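PDB 3PEF: 6-phosphogluconate dehydrogenase, NAD-binding from Geobacter metallireducens, which reduces succinic semialdehyde to gamma-hydroxybutyrate, probably with NADPH as hydride donor, as a member of the beta-hydroxyacid dehydrogenase family. Local coordinates for residues Ser1-Phe6 against Ser57-Phe62; Gly114-Ala119 against Gly162-Gly167. The protein carries 2 engineered substitutions. One frame throughout, in Å; residues are numbered along the deposited sequence.

Contact 1 (Ser1-Phe6 against Ser57-Phe62); sequences SQKFGF and SCPVTF. Engineered in segment 1-6: Ser1 (natural residue Met).
Strands 3-6 and 60-62 run side by side in the same direction, their short axes 4.4 Å apart at the closest point and inclined at 34°. They are neighbouring parallel strands in the Rossmann-type nucleotide-binding domain, the first of them leading into the glycine-rich turn before helix 11-22. Gly5 carries both backbone hydrogen bonds between the two segments. Its N-H points almost straight at Val60 O (2.9 Å, 170°) within the carbonyl plane, while Gly5 O accepts from Phe62 N at 2.9 Å, with the donor above the carbonyl plane. The CA atoms of Gly5 and Thr61 are only 4.0 Å apart, and a CB on Gly5 would run into Thr61 OG1, so the absence of a side chain permits this close approach.

Phe4, Phe6, Val60 and Phe62 share one face of the sheet. The Phe4 and Phe62 rings meet obliquely, their planes at 49°, with Phe62 CE2 over a face of Phe4 and 3.5 Å from its CD1. Both rings have CG beside their own backbone N, whereas Phe6 has CG anti to N, and Phe62 CB makes a CH-pi contact over its face. Helix 11-22 packs on this side through Leu20, which touches both Phe6 and Phe62. At the strand entrance, the side chain of Lys3 leaves anti to N and stays extended to CE, its CB and CG lying against Pro59 CD and its CE 4.1 Å from Cys58 SG. An alanine here would keep CB against Pro59 but lose the chain beyond it, and would probably leave Pro59 CD and Cys58 SG less well covered. On the face opposite the phenylalanines, Cys58 SG, placed beside its own N, rests 3.4 Å from Gly5 N.

Contact 2 (Gly114-Ala119 against Gly162-Gly167); sequences GRFLEA and GDVGKG. With EDO (1,2-ethanediol), chain N.
The polar part of the contact centres on one carboxylate oxygen. Glu118, on strand 115-118, directs its CB toward residues 162-167; CG occupies the crowded position between backbone N and carbonyl carbon (chi1 66°), and the chain is extended beyond it. This places OE1 beside the start of a helix, where Gly165 N donates a hydrogen bond of 2.6 Å to it, bent to 149° and arriving from above the carboxylate plane. Ala168 N, one residue beyond the segment, also hydrogen-bonds to OE1. Gly167 N lies 2.9 Å from Glu118 OE1. The other oxygen, OE2, is bonded to Ser102 of helix 99-111, so both ends of the buried carboxylate are tied down.

Gly165 is the N-cap of helix 166-194, the long helix that leads out of the nucleotide-binding domain, and Glu118 reaches its first turn from a strand of the Rossmann sheet. The amides and the helix dipole would probably stabilise the ionised carboxylate. Gly165 has a positive phi (117°), at which a CB would press on the preceding carbonyl oxygen. Gly167 sits so near OE1 that a side chain there would be tight.

The apolar part belongs to Val164. Its CG1, anti to the backbone N, meets the Phe116 ring at the edge and in plane, 3.9 Å from CE2, and lies 4.1 Å from Glu118 CD. Its other methyl, CG2, faces a 1,2-ethanediol molecule, probably from the crystallisation liquor, with EDO C1 3.4 Å away. Through O1 this diol donates a 2.8 Å hydrogen bond to Phe116 O.

How the contacts relate
Both segments of contact 1 precede those of contact 2 in the sequence; the centres are about 17 Å apart, and about 5 Å separates the nearest atoms. Both involve the same mixed sheet: strands 3-7 and 60-63 are neighbours in it, and strand 90-93 separates them from strand 115-122. Helix 141-154 spans the two regions, with Glu146 touching Pro59 and Val60 while forming a salt bridge with Arg115. Contact 1 thus joins strands inside the nucleotide-binding domain, close to where NADP+ binds, whereas contact 2 links that sheet to the start of helix 166-194, which carries Lys171, the predicted active-site residue.

Contact 1 (Ser1-Phe6 against Ser57-Phe62)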
ATOM      1  N   SER A   1      43.921 -25.656 -11.851  1.00 78.51           N
ATOM      2  CA  SER A   1      43.837 -27.031 -12.343  1.00 79.67           C
ATOM      3  C   SER A   1      42.388 -27.475 -12.506  1.00 67.40           C
ATOM      4  O   SER A   1      41.986 -27.944 -13.570  1.00 68.91           O
ATOM      5  CB  SER A   1      44.562 -27.982 -11.389  1.00 86.43           C
ATOM      6  OG  SER A   1      44.373 -29.333 -11.777  1.00 89.96           O
ATOM      7  N   GLN A   2      41.631 -27.332 -11.422  1.00 55.43           N
ATOM      8  CA  GLN A   2      40.194 -27.589 -11.366  1.00 47.94           C
ATOM      9  C   GLN A   2      39.435 -27.324 -12.668  1.00 37.43           C
ATOM     10  O   GLN A   2      39.659 -26.319 -13.337  1.00 37.35           O
ATOM     11  CB  GLN A   2      39.579 -26.702 -10.278  1.00 55.59           C
ATOM     12  CG  GLN A   2      39.676 -27.241  -8.869  1.00 64.00           C
ATOM     13  CD  GLN A   2      38.386 -27.903  -8.433  1.00 70.55           C
ATOM     14  OE1 GLN A   2      38.129 -28.070  -7.241  1.00 74.47           O
ATOM     15  NE2 GLN A   2      37.557 -28.275  -9.405  1.00 71.85           N
ATOM     16  N   LYS A   3      38.507 -28.215 -12.999  1.00 37.84           N
ATOM     17  CA  LYS A   3      37.632 -28.027 -14.156  1.00 35.12           C
ATOM     18  C   LYS A   3      36.213 -27.686 -13.709  1.00 31.60           C
ATOM     19  O   LYS A   3      35.610 -28.444 -12.946  1.00 34.05           O
ATOM     20  CB  LYS A   3      37.631 -29.302 -14.995  1.00 38.31           C
ATOM     21  CG  LYS A   3      36.840 -29.229 -16.286  1.00 40.56           C
ATOM     22  CD  LYS A   3      37.085 -30.506 -17.100  1.00 45.29           C
ATOM     23  CE  LYS A   3      36.248 -30.554 -18.367  1.00 46.66           C
ATOM     24  NZ  LYS A   3      36.640 -29.501 -19.332  1.00 47.02           N
ATOM     25  N   PHE A   4      35.691 -26.545 -14.176  1.00 27.87           N
ATOM     26  CA  PHE A   4      34.316 -26.112 -13.883  1.00 27.32           C
ATOM     27  C   PHE A   4      33.514 -25.780 -15.141  1.00 28.19           C
ATOM     28  O   PHE A   4      34.056 -25.241 -16.105  1.00 29.14           O
ATOM     29  CB  PHE A   4      34.299 -24.853 -13.001  1.00 23.70           C
ATOM     30  CG  PHE A   4      34.867 -25.050 -11.624  1.00 25.38           C
ATOM     31  CD1 PHE A   4      34.238 -25.890 -10.714  1.00 31.37           C
ATOM     32  CD2 PHE A   4      35.997 -24.356 -11.221  1.00 30.60           C
ATOM     33  CE1 PHE A   4      34.741 -26.058  -9.427  1.00 31.94           C
ATOM     34  CE2 PHE A   4      36.518 -24.520  -9.924  1.00 33.58           C
ATOM     35  CZ  PHE A   4      35.892 -25.374  -9.038  1.00 33.94           C
ATOM     36  N   GLY A   5      32.217 -26.077 -15.110  1.00 26.16           N
ATOM     37  CA  GLY A   5      31.293 -25.589 -16.122  1.00 17.47           C
ATOM     38  C   GLY A   5      30.660 -24.274 -15.674  1.00 28.20           C
ATOM     39  O   GLY A   5      30.497 -24.036 -14.476  1.00 22.50           O
ATOM     40  N   PHE A   6      30.308 -23.403 -16.618  1.00 23.01           N
ATOM     41  CA  PHE A   6      29.562 -22.203 -16.251  1.00 22.15           C
ATOM     42  C   PHE A   6      28.505 -21.849 -17.294  1.00 22.14           C
ATOM     43  O   PHE A   6      28.786 -21.722 -18.487  1.00 24.69           O
ATOM     44  CB  PHE A   6      30.475 -21.006 -15.944  1.00 14.23           C
ATOM     45  CG  PHE A   6      29.877 -20.020 -14.953  1.00 22.31           C
ATOM     46  CD1 PHE A   6      30.441 -19.854 -13.688  1.00 23.41           C
ATOM     47  CD2 PHE A   6      28.759 -19.263 -15.288  1.00 20.28           C
ATOM     48  CE1 PHE A   6      29.905 -18.956 -12.770  1.00 22.21           C
ATOM     49  CE2 PHE A   6      28.198 -18.372 -14.373  1.00 23.83           C
ATOM     50  CZ  PHE A   6      28.773 -18.205 -13.111  1.00 23.37           C
ATOM     51  N   SER A  57      30.602 -32.733 -19.496  1.00 29.87           N
ATOM     52  CA  SER A  57      32.052 -32.756 -19.498  1.00 37.26           C
ATOM     53  C   SER A  57      32.704 -32.148 -18.265  1.00 40.11           C
ATOM     54  O   SER A  57      33.917 -32.240 -18.121  1.00 36.56           O
ATOM     55  CB  SER A  57      32.581 -32.054 -20.754  1.00 35.32           C
ATOM     56  OG  SER A  57      32.236 -30.683 -20.739  1.00 38.91           O
ATOM     57  N   CYS A  58      31.914 -31.529 -17.386  1.00 36.35           N
ATOM     58  CA  CYS A  58      32.454 -30.916 -16.172  1.00 28.81           C
ATOM     59  C   CYS A  58      31.945 -31.614 -14.916  1.00 28.24           C
ATOM     60  O   CYS A  58      30.794 -32.024 -14.859  1.00 35.32           O
ATOM     61  CB  CYS A  58      32.122 -29.418 -16.117  1.00 37.79           C
ATOM     62  SG  CYS A  58      32.784 -28.474 -17.520  1.00 31.91           S
ATOM     63  N   PRO A  59      32.814 -31.763 -13.904  1.00 31.40           N
ATOM     64  CA  PRO A  59      32.428 -32.427 -12.654  1.00 29.26           C
ATOM     65  C   PRO A  59      31.434 -31.571 -11.863  1.00 31.50           C
ATOM     66  O   PRO A  59      30.523 -32.104 -11.248  1.00 31.65           O
ATOM     67  CB  PRO A  59      33.749 -32.528 -11.891  1.00 35.36           C
ATOM     68  CG  PRO A  59      34.821 -32.251 -12.901  1.00 33.84           C
ATOM     69  CD  PRO A  59      34.229 -31.351 -13.903  1.00 27.96           C
ATOM     70  N   VAL A  60      31.623 -30.254 -11.899  1.00 28.55           N
ATOM     71  CA  VAL A  60      30.750 -29.306 -11.225  1.00 27.06           C
ATOM     72  C   VAL A  60      30.477 -28.144 -12.167  1.00 25.71           C
ATOM     73  O   VAL A  60      31.415 -27.587 -12.745  1.00 23.92           O
ATOM     74  CB  VAL A  60      31.433 -28.728  -9.974  1.00 27.28           C
ATOM     75  CG1 VAL A  60      30.552 -27.667  -9.339  1.00 25.51           C
ATOM     76  CG2 VAL A  60      31.764 -29.853  -8.990  1.00 23.75           C
ATOM     77  N   THR A  61      29.206 -27.775 -12.321  1.00 22.46           N
ATOM     78  CA  THR A  61      28.826 -26.661 -13.200  1.00 19.97           C
ATOM     79  C   THR A  61      27.992 -25.634 -12.436  1.00 24.57           C
ATOM     80  O   THR A  61      27.048 -25.992 -11.723  1.00 22.88           O
ATOM     81  CB  THR A  61      28.022 -27.156 -14.433  1.00 21.59           C
ATOM     82  OG1 THR A  61      28.844 -28.033 -15.222  1.00 25.09           O
ATOM     83  CG2 THR A  61      27.581 -25.967 -15.293  1.00 20.39           C
ATOM     84  N   PHE A  62      28.341 -24.361 -12.579  1.00 23.88           N
ATOM     85  CA  PHE A  62      27.593 -23.278 -11.935  1.00 20.24           C
ATOM     86  C   PHE A  62      26.648 -22.644 -12.953  1.00 26.38           C
ATOM     87  O   PHE A  62      26.976 -22.578 -14.137  1.00 26.18           O
ATOM     88  CB  PHE A  62      28.554 -22.221 -11.388  1.00 16.06           C
ATOM     89  CG  PHE A  62      29.575 -22.767 -10.424  1.00 24.27           C
ATOM     90  CD1 PHE A  62      29.220 -23.066  -9.111  1.00 23.17           C
ATOM     91  CD2 PHE A  62      30.887 -22.981 -10.829  1.00 27.28           C
ATOM     92  CE1 PHE A  62      30.162 -23.582  -8.220  1.00 21.24           C
ATOM     93  CE2 PHE A  62      31.836 -23.493  -9.947  1.00 26.45           C
ATOM     94  CZ  PHE A  62      31.468 -23.796  -8.638  1.00 21.97           C
TER

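Contact 2 (Gly114-Ala119 against Gly162-Gly167)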
ATOM      1  N   GLY A 114      22.624 -37.256 -11.135  1.00 35.08           N
ATOM      2  CA  GLY A 114      23.537 -36.170 -10.812  1.00 37.08           C
ATOM      3  C   GLY A 114      23.296 -35.642  -9.403  1.00 33.19           C
ATOM      4  O   GLY A 114      22.432 -36.145  -8.684  1.00 30.10           O
ATOM      5  N   ARG A 115      24.056 -34.629  -9.004  1.00 27.97           N
ATOM      6  CA  ARG A 115      23.883 -34.027  -7.681  1.00 29.95           C
ATOM      7  C   ARG A 115      23.535 -32.547  -7.820  1.00 32.21           C
ATOM      8  O   ARG A 115      23.935 -31.902  -8.792  1.00 29.03           O
ATOM      9  CB  ARG A 115      25.139 -34.239  -6.828  1.00 28.60           C
ATOM     10  CG  ARG A 115      25.365 -35.728  -6.442  1.00 39.54           C
ATOM     11  CD  ARG A 115      26.714 -35.957  -5.762  1.00 41.63           C
ATOM     12  NE  ARG A 115      27.802 -35.418  -6.577  1.00 52.65           N
ATOM     13  CZ  ARG A 115      28.923 -34.900  -6.086  1.00 56.46           C
ATOM     14  NH1 ARG A 115      29.115 -34.857  -4.776  1.00 55.14           N
ATOM     15  NH2 ARG A 115      29.851 -34.423  -6.907  1.00 58.78           N
ATOM     16  N   PHE A 116      22.780 -32.007  -6.864  1.00 29.80           N
ATOM     17  CA  PHE A 116      22.320 -30.627  -6.988  1.00 30.24           C
ATOM     18  C   PHE A 116      22.470 -29.775  -5.730  1.00 33.96           C
ATOM     19  O   PHE A 116      22.235 -30.252  -4.622  1.00 33.83           O
ATOM     20  CB  PHE A 116      20.868 -30.585  -7.444  1.00 24.20           C
ATOM     21  CG  PHE A 116      20.331 -29.200  -7.582  1.00 25.63           C
ATOM     22  CD1 PHE A 116      20.601 -28.452  -8.712  1.00 23.24           C
ATOM     23  CD2 PHE A 116      19.576 -28.629  -6.569  1.00 28.82           C
ATOM     24  CE1 PHE A 116      20.112 -27.165  -8.832  1.00 25.34           C
ATOM     25  CE2 PHE A 116      19.078 -27.356  -6.691  1.00 27.76           C
ATOM     26  CZ  PHE A 116      19.344 -26.621  -7.826  1.00 27.43           C
ATOM     27  N   LEU A 117      22.839 -28.508  -5.933  1.00 31.69           N
ATOM     28  CA  LEU A 117      23.061 -27.530  -4.864  1.00 26.60           C
ATOM     29  C   LEU A 117      22.500 -26.221  -5.396  1.00 28.69           C
ATOM     30  O   LEU A 117      22.809 -25.836  -6.518  1.00 31.53           O
ATOM     31  CB  LEU A 117      24.570 -27.336  -4.657  1.00 24.29           C
ATOM     32  CG  LEU A 117      25.368 -27.137  -3.346  1.00 32.35           C
ATOM     33  CD1 LEU A 117      26.444 -26.060  -3.503  1.00 27.09           C
ATOM     34  CD2 LEU A 117      24.555 -26.922  -2.061  1.00 23.46           C
ATOM     35  N   GLU A 118      21.676 -25.528  -4.629  1.00 24.55           N
ATOM     36  CA  GLU A 118      21.349 -24.154  -5.013  1.00 29.24           C
ATOM     37  C   GLU A 118      22.313 -23.267  -4.273  1.00 29.60           C
ATOM     38  O   GLU A 118      22.655 -23.563  -3.139  1.00 30.41           O
ATOM     39  CB  GLU A 118      19.921 -23.774  -4.642  1.00 24.98           C
ATOM     40  CG  GLU A 118      19.660 -23.720  -3.149  1.00 28.00           C
ATOM     41  CD  GLU A 118      18.248 -23.258  -2.832  1.00 32.09           C
ATOM     42  OE1 GLU A 118      17.839 -23.338  -1.658  1.00 33.02           O
ATOM     43  OE2 GLU A 118      17.539 -22.812  -3.757  1.00 38.67           O
ATOM     44  N   ALA A 119      22.774 -22.191  -4.902  1.00 20.45           N
ATOM     45  CA  ALA A 119      23.608 -21.237  -4.175  1.00 20.59           C
ATOM     46  C   ALA A 119      23.459 -19.818  -4.697  1.00 21.78           C
ATOM     47  O   ALA A 119      24.382 -19.281  -5.306  1.00 24.63           O
ATOM     48  CB  ALA A 119      25.084 -21.689  -4.183  1.00 23.45           C
ATOM     49  N   GLY A 162      21.098 -25.715   4.793  1.00 31.65           N
ATOM     50  CA  GLY A 162      20.271 -26.897   4.954  1.00 29.46           C
ATOM     51  C   GLY A 162      19.826 -27.466   3.626  1.00 26.70           C
ATOM     52  O   GLY A 162      20.575 -27.437   2.654  1.00 24.52           O
ATOM     53  N   ASP A 163      18.600 -27.971   3.580  1.00 31.45           N
ATOM     54  CA  ASP A 163      18.060 -28.593   2.366  1.00 35.58           C
ATOM     55  C   ASP A 163      17.712 -27.568   1.278  1.00 30.27           C
ATOM     56  O   ASP A 163      17.510 -26.385   1.562  1.00 28.89           O
ATOM     57  CB  ASP A 163      16.811 -29.400   2.711  1.00 41.64           C
ATOM     58  CG  ASP A 163      17.089 -30.506   3.705  1.00 55.69           C
ATOM     59  OD1 ASP A 163      18.212 -31.057   3.679  1.00 60.53           O
ATOM     60  OD2 ASP A 163      16.181 -30.829   4.508  1.00 59.16           O
ATOM     61  N   VAL A 164      17.612 -28.037   0.041  1.00 29.18           N
ATOM     62  CA  VAL A 164      17.277 -27.169  -1.084  1.00 30.18           C
ATOM     63  C   VAL A 164      16.017 -26.396  -0.763  1.00 33.83           C
ATOM     64  O   VAL A 164      15.034 -26.964  -0.277  1.00 29.10           O
ATOM     65  CB  VAL A 164      17.060 -27.970  -2.384  1.00 30.96           C
ATOM     66  CG1 VAL A 164      16.788 -27.014  -3.567  1.00 21.93           C
ATOM     67  CG2 VAL A 164      18.273 -28.852  -2.666  1.00 28.75           C
ATOM     68  N   GLY A 165      16.047 -25.092  -1.021  1.00 28.36           N
ATOM     69  CA  GLY A 165      14.900 -24.259  -0.732  1.00 26.46           C
ATOM     70  C   GLY A 165      15.221 -23.219   0.316  1.00 29.27           C
ATOM     71  O   GLY A 165      14.720 -22.095   0.242  1.00 26.83           O
ATOM     72  N   LYS A 166      16.066 -23.592   1.279  1.00 22.55           N
ATOM     73  CA  LYS A 166      16.478 -22.695   2.359  1.00 26.29           C
ATOM     74  C   LYS A 166      17.328 -21.545   1.819  1.00 27.95           C
ATOM     75  O   LYS A 166      17.200 -20.406   2.259  1.00 23.95           O
ATOM     76  CB  LYS A 166      17.253 -23.458   3.444  1.00 28.20           C
ATOM     77  CG  LYS A 166      16.385 -24.340   4.346  1.00 37.15           C
ATOM     78  CD  LYS A 166      15.738 -23.523   5.455  1.00 44.31           C
ATOM     79  CE  LYS A 166      14.586 -24.262   6.146  1.00 49.67           C
ATOM     80  NZ  LYS A 166      13.250 -23.886   5.568  1.00 48.66           N
ATOM     81  N   GLY A 167      18.197 -21.850   0.861  1.00 23.48           N
ATOM     82  CA  GLY A 167      18.982 -20.820   0.210  1.00 16.16           C
ATOM     83  C   GLY A 167      18.119 -19.827  -0.556  1.00 21.43           C
ATOM     84  O   GLY A 167      18.306 -18.604  -0.443  1.00 22.89           O
TER
HETATM   85  C1  EDO N 292      19.302 -31.838  -3.810  1.00 49.67           C
HETATM   86  O1  EDO N 292      20.547 -32.460  -4.129  1.00 48.25           O
HETATM   87  C2  EDO N 292      18.195 -32.320  -4.741  1.00 44.37           C
HETATM   88  O2  EDO N 292      16.953 -31.817  -4.238  1.00 48.40           O